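Long-range contact in serine protease inhibitor (Schistosoma haematobium, PDB 3STO), which probably inhibits serine endopeptidases as a serpin of a parasitic blood fluke: residues L44-G57 against Q86-L100. Numbering follows the deposited sequence.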
loop_
_atom_site.group_PDB
_atom_site.type_symbol
_atom_site.label_atom_id
_atom_site.label_comp_id
_atom_site.label_asym_id
_atom_site.label_seq_id
_atom_site.Cartn_x
_atom_site.Cartn_y
_atom_site.Cartn_z
ATOM N N LEU A 44 3.727 -2.004 2.985
ATOM C CA LEU A 44 4.465 -3.280 3.039
ATOM C C LEU A 44 5.115 -3.623 1.694
ATOM O O LEU A 44 6.099 -4.335 1.623
ATOM C CB LEU A 44 3.574 -4.443 3.528
ATOM C CG LEU A 44 3.030 -4.351 4.956
ATOM C CD1 LEU A 44 2.288 -5.626 5.318
ATOM C CD2 LEU A 44 4.124 -4.087 5.971
ATOM N N GLY A 45 4.533 -3.128 0.622
ATOM C CA GLY A 45 5.122 -3.295 -0.676
ATOM C C GLY A 45 6.416 -2.521 -0.808
ATOM O O GLY A 45 7.302 -2.959 -1.525
ATOM N N ILE A 46 6.521 -1.377 -0.128
ATOM C CA ILE A 46 7.767 -0.610 -0.106
ATOM C C ILE A 46 8.789 -1.417 0.670
ATOM O O ILE A 46 9.928 -1.538 0.248
ATOM C CB ILE A 46 7.643 0.763 0.620
ATOM C CG1 ILE A 46 6.314 1.466 0.325
ATOM C CG2 ILE A 46 8.826 1.658 0.289
ATOM C CD1 ILE A 46 6.061 1.724 -1.141
ATOM N N LEU A 47 8.364 -1.982 1.802
ATOM C CA LEU A 47 9.216 -2.858 2.623
ATOM C C LEU A 47 9.746 -4.096 1.879
ATOM O O LEU A 47 10.923 -4.396 1.962
ATOM C CB LEU A 47 8.490 -3.276 3.906
ATOM C CG LEU A 47 9.301 -4.032 4.962
ATOM C CD1 LEU A 47 8.839 -3.677 6.349
ATOM C CD2 LEU A 47 9.206 -5.527 4.748
ATOM N N PHE A 48 8.882 -4.813 1.161
ATOM C CA PHE A 48 9.311 -5.978 0.388
ATOM C C PHE A 48 10.270 -5.607 -0.749
ATOM O O PHE A 48 11.207 -6.328 -1.024
ATOM C CB PHE A 48 8.110 -6.718 -0.226
ATOM C CG PHE A 48 7.175 -7.323 0.789
ATOM C CD1 PHE A 48 7.417 -7.198 2.152
ATOM C CD2 PHE A 48 6.052 -8.034 0.380
ATOM C CE1 PHE A 48 6.550 -7.762 3.081
ATOM C CE2 PHE A 48 5.188 -8.610 1.303
ATOM C CZ PHE A 48 5.433 -8.471 2.647
ATOM N N THR A 49 10.015 -4.495 -1.432
ATOM C CA THR A 49 10.831 -4.085 -2.566
ATOM C C THR A 49 12.222 -3.637 -2.119
ATOM O O THR A 49 13.235 -4.116 -2.620
ATOM C CB THR A 49 10.191 -2.934 -3.286
ATOM O OG1 THR A 49 8.937 -3.365 -3.828
ATOM C CG2 THR A 49 11.120 -2.434 -4.389
ATOM N N LEU A 50 12.249 -2.713 -1.166
ATOM C CA LEU A 50 13.474 -2.359 -0.452
ATOM C C LEU A 50 14.161 -3.574 0.164
ATOM O O LEU A 50 15.367 -3.787 0.012
ATOM C CB LEU A 50 13.132 -1.408 0.678
ATOM C CG LEU A 50 14.217 -0.400 0.937
ATOM C CD1 LEU A 50 14.608 0.176 -0.411
ATOM C CD2 LEU A 50 13.649 0.640 1.856
ATOM N N GLY A 51 13.390 -4.363 0.890
ATOM C CA GLY A 51 13.936 -5.505 1.573
ATOM C C GLY A 51 14.574 -6.498 0.632
ATOM O O GLY A 51 15.566 -7.136 0.971
ATOM N N ILE A 52 14.018 -6.657 -0.554
ATOM C CA ILE A 52 14.551 -7.674 -1.440
ATOM C C ILE A 52 16.052 -7.419 -1.779
ATOM O O ILE A 52 16.858 -8.355 -1.805
ATOM C CB ILE A 52 13.668 -7.839 -2.668
ATOM C CG1 ILE A 52 13.758 -9.257 -3.198
ATOM C CG2 ILE A 52 14.002 -6.805 -3.739
ATOM C CD1 ILE A 52 12.650 -9.564 -4.161
ATOM N N LEU A 53 16.426 -6.154 -1.977
ATOM C CA LEU A 53 17.804 -5.779 -2.313
ATOM C C LEU A 53 18.795 -6.144 -1.210
ATOM O O LEU A 53 19.889 -6.607 -1.477
ATOM C CB LEU A 53 17.892 -4.294 -2.650
ATOM C CG LEU A 53 17.036 -3.902 -3.864
ATOM C CD1 LEU A 53 17.132 -2.424 -4.138
ATOM C CD2 LEU A 53 17.465 -4.691 -5.088
ATOM N N LEU A 54 18.396 -5.964 0.031
ATOM C CA LEU A 54 19.201 -6.396 1.158
ATOM C C LEU A 54 19.084 -7.908 1.449
ATOM O O LEU A 54 20.055 -8.550 1.844
ATOM C CB LEU A 54 18.791 -5.602 2.405
ATOM C CG LEU A 54 19.450 -6.010 3.706
ATOM C CD1 LEU A 54 20.980 -5.891 3.559
ATOM C CD2 LEU A 54 18.945 -5.152 4.818
ATOM N N GLY A 55 17.884 -8.469 1.293
ATOM C CA GLY A 55 17.659 -9.863 1.616
ATOM C C GLY A 55 18.354 -10.759 0.609
ATOM O O GLY A 55 18.746 -11.866 0.927
ATOM N N SER A 56 18.524 -10.265 -0.612
ATOM C CA SER A 56 19.082 -11.077 -1.680
ATOM C C SER A 56 20.599 -11.043 -1.756
ATOM O O SER A 56 21.186 -11.670 -2.653
ATOM C CB SER A 56 18.528 -10.609 -3.031
ATOM O OG SER A 56 19.117 -9.374 -3.428
ATOM N N GLY A 57 21.235 -10.285 -0.860
ATOM C CA GLY A 57 22.662 -9.992 -0.991
ATOM C C GLY A 57 23.052 -8.889 -1.989
ATOM O O GLY A 57 24.223 -8.533 -2.104
ATOM N N GLN A 86 21.355 -9.604 6.274
ATOM C CA GLN A 86 20.719 -10.139 5.098
ATOM C C GLN A 86 19.773 -11.235 5.503
ATOM O O GLN A 86 18.649 -11.330 4.994
ATOM C CB GLN A 86 21.753 -10.650 4.113
ATOM C CG GLN A 86 22.637 -9.542 3.638
ATOM C CD GLN A 86 23.742 -10.022 2.727
ATOM O OE1 GLN A 86 23.637 -11.099 2.122
ATOM N NE2 GLN A 86 24.815 -9.229 2.624
ATOM N N GLN A 87 20.226 -12.060 6.430
ATOM C CA GLN A 87 19.406 -13.156 6.917
ATOM C C GLN A 87 18.135 -12.644 7.600
ATOM O O GLN A 87 17.038 -13.115 7.319
ATOM C CB GLN A 87 20.205 -14.043 7.889
ATOM C CG GLN A 87 19.599 -15.430 8.048
ATOM C CD GLN A 87 19.217 -16.033 6.694
ATOM O OE1 GLN A 87 20.092 -16.335 5.868
ATOM N NE2 GLN A 87 17.900 -16.176 6.447
ATOM N N GLU A 88 18.311 -11.701 8.523
ATOM C CA GLU A 88 17.201 -11.150 9.277
ATOM C C GLU A 88 16.171 -10.472 8.358
ATOM O O GLU A 88 14.967 -10.584 8.586
ATOM C CB GLU A 88 17.701 -10.173 10.334
ATOM C CG GLU A 88 16.565 -9.473 11.099
ATOM C CD GLU A 88 17.074 -8.430 12.077
ATOM O OE1 GLU A 88 18.315 -8.322 12.257
ATOM O OE2 GLU A 88 16.235 -7.699 12.648
HETATM N N MSE A 89 16.663 -9.819 7.305
HETATM C CA MSE A 89 15.822 -9.090 6.361
HETATM C C MSE A 89 15.072 -10.072 5.484
HETATM O O MSE A 89 13.878 -9.934 5.286
HETATM C CB MSE A 89 16.652 -8.127 5.500
HETATM C CG MSE A 89 15.875 -7.335 4.445
HETATM SE SE MSE A 89 14.582 -6.024 5.216
HETATM C CE MSE A 89 15.671 -4.436 5.332
ATOM N N LYS A 90 15.774 -11.063 4.965
ATOM C CA LYS A 90 15.147 -12.101 4.172
ATOM C C LYS A 90 14.068 -12.838 4.971
ATOM O O LYS A 90 12.990 -13.155 4.448
ATOM C CB LYS A 90 16.187 -13.102 3.674
ATOM C CG LYS A 90 15.593 -14.289 3.028
ATOM C CD LYS A 90 16.573 -14.954 2.089
ATOM C CE LYS A 90 15.977 -16.246 1.535
ATOM N NZ LYS A 90 16.915 -17.007 0.655
ATOM N N SER A 91 14.345 -13.095 6.243
ATOM C CA SER A 91 13.398 -13.848 7.053
ATOM C C SER A 91 12.105 -13.055 7.325
ATOM O O SER A 91 11.009 -13.610 7.263
ATOM C CB SER A 91 14.064 -14.281 8.353
ATOM O OG SER A 91 13.190 -15.036 9.152
ATOM N N LEU A 92 12.251 -11.764 7.626
ATOM C CA LEU A 92 11.137 -10.847 7.859
ATOM C C LEU A 92 10.257 -10.744 6.624
ATOM O O LEU A 92 9.047 -11.015 6.655
ATOM C CB LEU A 92 11.688 -9.482 8.195
ATOM C CG LEU A 92 10.776 -8.274 8.229
ATOM C CD1 LEU A 92 9.591 -8.560 9.122
ATOM C CD2 LEU A 92 11.593 -7.111 8.771
ATOM N N TYR A 93 10.902 -10.359 5.537
ATOM C CA TYR A 93 10.326 -10.307 4.202
ATOM C C TYR A 93 9.496 -11.556 3.873
ATOM O O TYR A 93 8.393 -11.473 3.322
ATOM C CB TYR A 93 11.485 -10.169 3.198
ATOM C CG TYR A 93 11.068 -10.206 1.764
ATOM C CD1 TYR A 93 10.645 -9.055 1.136
ATOM C CD2 TYR A 93 11.082 -11.390 1.030
ATOM C CE1 TYR A 93 10.238 -9.058 -0.199
ATOM C CE2 TYR A 93 10.668 -11.413 -0.314
ATOM C CZ TYR A 93 10.250 -10.223 -0.923
ATOM O OH TYR A 93 9.832 -10.141 -2.244
ATOM N N GLN A 94 10.045 -12.718 4.195
ATOM C CA GLN A 94 9.403 -13.971 3.840
ATOM C C GLN A 94 8.250 -14.276 4.760
ATOM O O GLN A 94 7.226 -14.753 4.323
ATOM C CB GLN A 94 10.403 -15.113 3.872
ATOM C CG GLN A 94 11.097 -15.251 2.542
ATOM C CD GLN A 94 12.247 -16.218 2.560
ATOM O OE1 GLN A 94 12.838 -16.469 1.514
ATOM N NE2 GLN A 94 12.587 -16.762 3.747
ATOM N N GLU A 95 8.433 -13.992 6.035
ATOM C CA GLU A 95 7.398 -14.205 6.999
ATOM C C GLU A 95 6.158 -13.375 6.584
ATOM O O GLU A 95 5.060 -13.911 6.464
ATOM C CB GLU A 95 7.917 -13.790 8.361
ATOM C CG GLU A 95 7.007 -14.136 9.503
ATOM C CD GLU A 95 6.987 -15.626 9.783
ATOM O OE1 GLU A 95 7.705 -16.377 9.072
ATOM O OE2 GLU A 95 6.253 -16.033 10.716
ATOM N N LEU A 96 6.353 -12.089 6.305
ATOM C CA LEU A 96 5.263 -11.197 5.919
ATOM C C LEU A 96 4.637 -11.606 4.596
ATOM O O LEU A 96 3.412 -11.598 4.419
ATOM C CB LEU A 96 5.746 -9.747 5.855
ATOM C CG LEU A 96 6.111 -9.144 7.209
ATOM C CD1 LEU A 96 6.796 -7.764 7.079
ATOM C CD2 LEU A 96 4.875 -9.075 8.089
ATOM N N ASN A 97 5.474 -11.987 3.663
ATOM C CA ASN A 97 4.967 -12.461 2.383
ATOM C C ASN A 97 4.142 -13.755 2.530
ATOM O O ASN A 97 3.058 -13.888 1.958
ATOM C CB ASN A 97 6.134 -12.647 1.395
ATOM C CG ASN A 97 5.660 -12.937 -0.005
ATOM O OD1 ASN A 97 5.054 -12.072 -0.616
ATOM N ND2 ASN A 97 5.899 -14.147 -0.517
ATOM N N ASN A 98 4.668 -14.713 3.293
ATOM C CA ASN A 98 3.938 -15.944 3.570
ATOM C C ASN A 98 2.577 -15.717 4.241
ATOM O O ASN A 98 1.592 -16.368 3.901
ATOM C CB ASN A 98 4.754 -16.892 4.449
ATOM C CG ASN A 98 5.874 -17.576 3.688
ATOM O OD1 ASN A 98 5.793 -17.751 2.469
ATOM N ND2 ASN A 98 6.928 -17.971 4.408
ATOM N N SER A 99 2.563 -14.820 5.216
ATOM C CA SER A 99 1.371 -14.500 5.959
ATOM C C SER A 99 0.324 -13.929 5.026
ATOM O O SER A 99 -0.797 -14.391 5.026
ATOM C CB SER A 99 1.688 -13.515 7.063
ATOM O OG SER A 99 0.576 -13.362 7.900
ATOM N N LEU A 100 0.713 -12.993 4.163
ATOM C CA LEU A 100 -0.250 -12.299 3.309
ATOM C C LEU A 100 -0.742 -13.135 2.127
ATOM O O LEU A 100 -1.955 -13.150 1.814
ATOM C CB LEU A 100 0.319 -10.959 2.828
ATOM C CG LEU A 100 0.432 -9.839 3.867
ATOM C CD1 LEU A 100 1.307 -8.680 3.348
ATOM C CD2 LEU A 100 -0.959 -9.358 4.212
#
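Phe48 slots its ring as a knob among Tyr93, Leu96, Asn97 and Leu100 of the helix running the other way, beside the ring of Tyr93. The two ring planes are inclined at 69° with centroids 5.1 Å apart, an oblique pairing. The carbonyl oxygen of Tyr93 lies over one face of the Phe48 ring, near its rim, and Leu96 CB meets the ring edge at 3.5 Å from Phe48 CZ. A broad, flat apolar ring suits this hole, being able to touch side chains and backbone on several sides without needing a polar partner.

Tyr93, with CG anti to the backbone N (chi1 176°), reaches across the backbone at Phe48 and brings its OH to 3.5 Å from Ile52 CD1. Its ring thus packs in the interface while the hydroxyl, at the far end, hydrogen-bonds Asp140. Toward the start of 44-57, leucines meet by their methyls: Leu44 CD1 is 3.8 Å from Leu100 CD1, and Leu47 CD2 touches Leu96 CD1.

At the other end small residues let the backbones close in. Gly51, having no side chain, lets the selenium of Met89 (present as selenomethionine) sit 3.7 Å from Gly51 CA; the flexible Met89 chain bends twice, at chi2 and chi3, to bring CE to 3.4 Å from Leu54 CD2. Gly55 brings its CA to 4.2 Å from Lys90 CA, and the aliphatic chain of Lys90 passes alongside Gly55 O before its amino group turns off from the contact. Just past the helix end, Gly57 takes a positive phi, and its CA meets OE1 of the extended Gln86 side chain.

No hydrogen bond joins the segments, so apolar fit holds these near-antiparallel helices (143°) of the serpin helical subdomain. Strand 112-124 backs Phe48, Ile52, Asn97 and Leu100, helix 131-138 meets Ile52, and strand 339-348 packs against Ile46, Thr49 and Leu50.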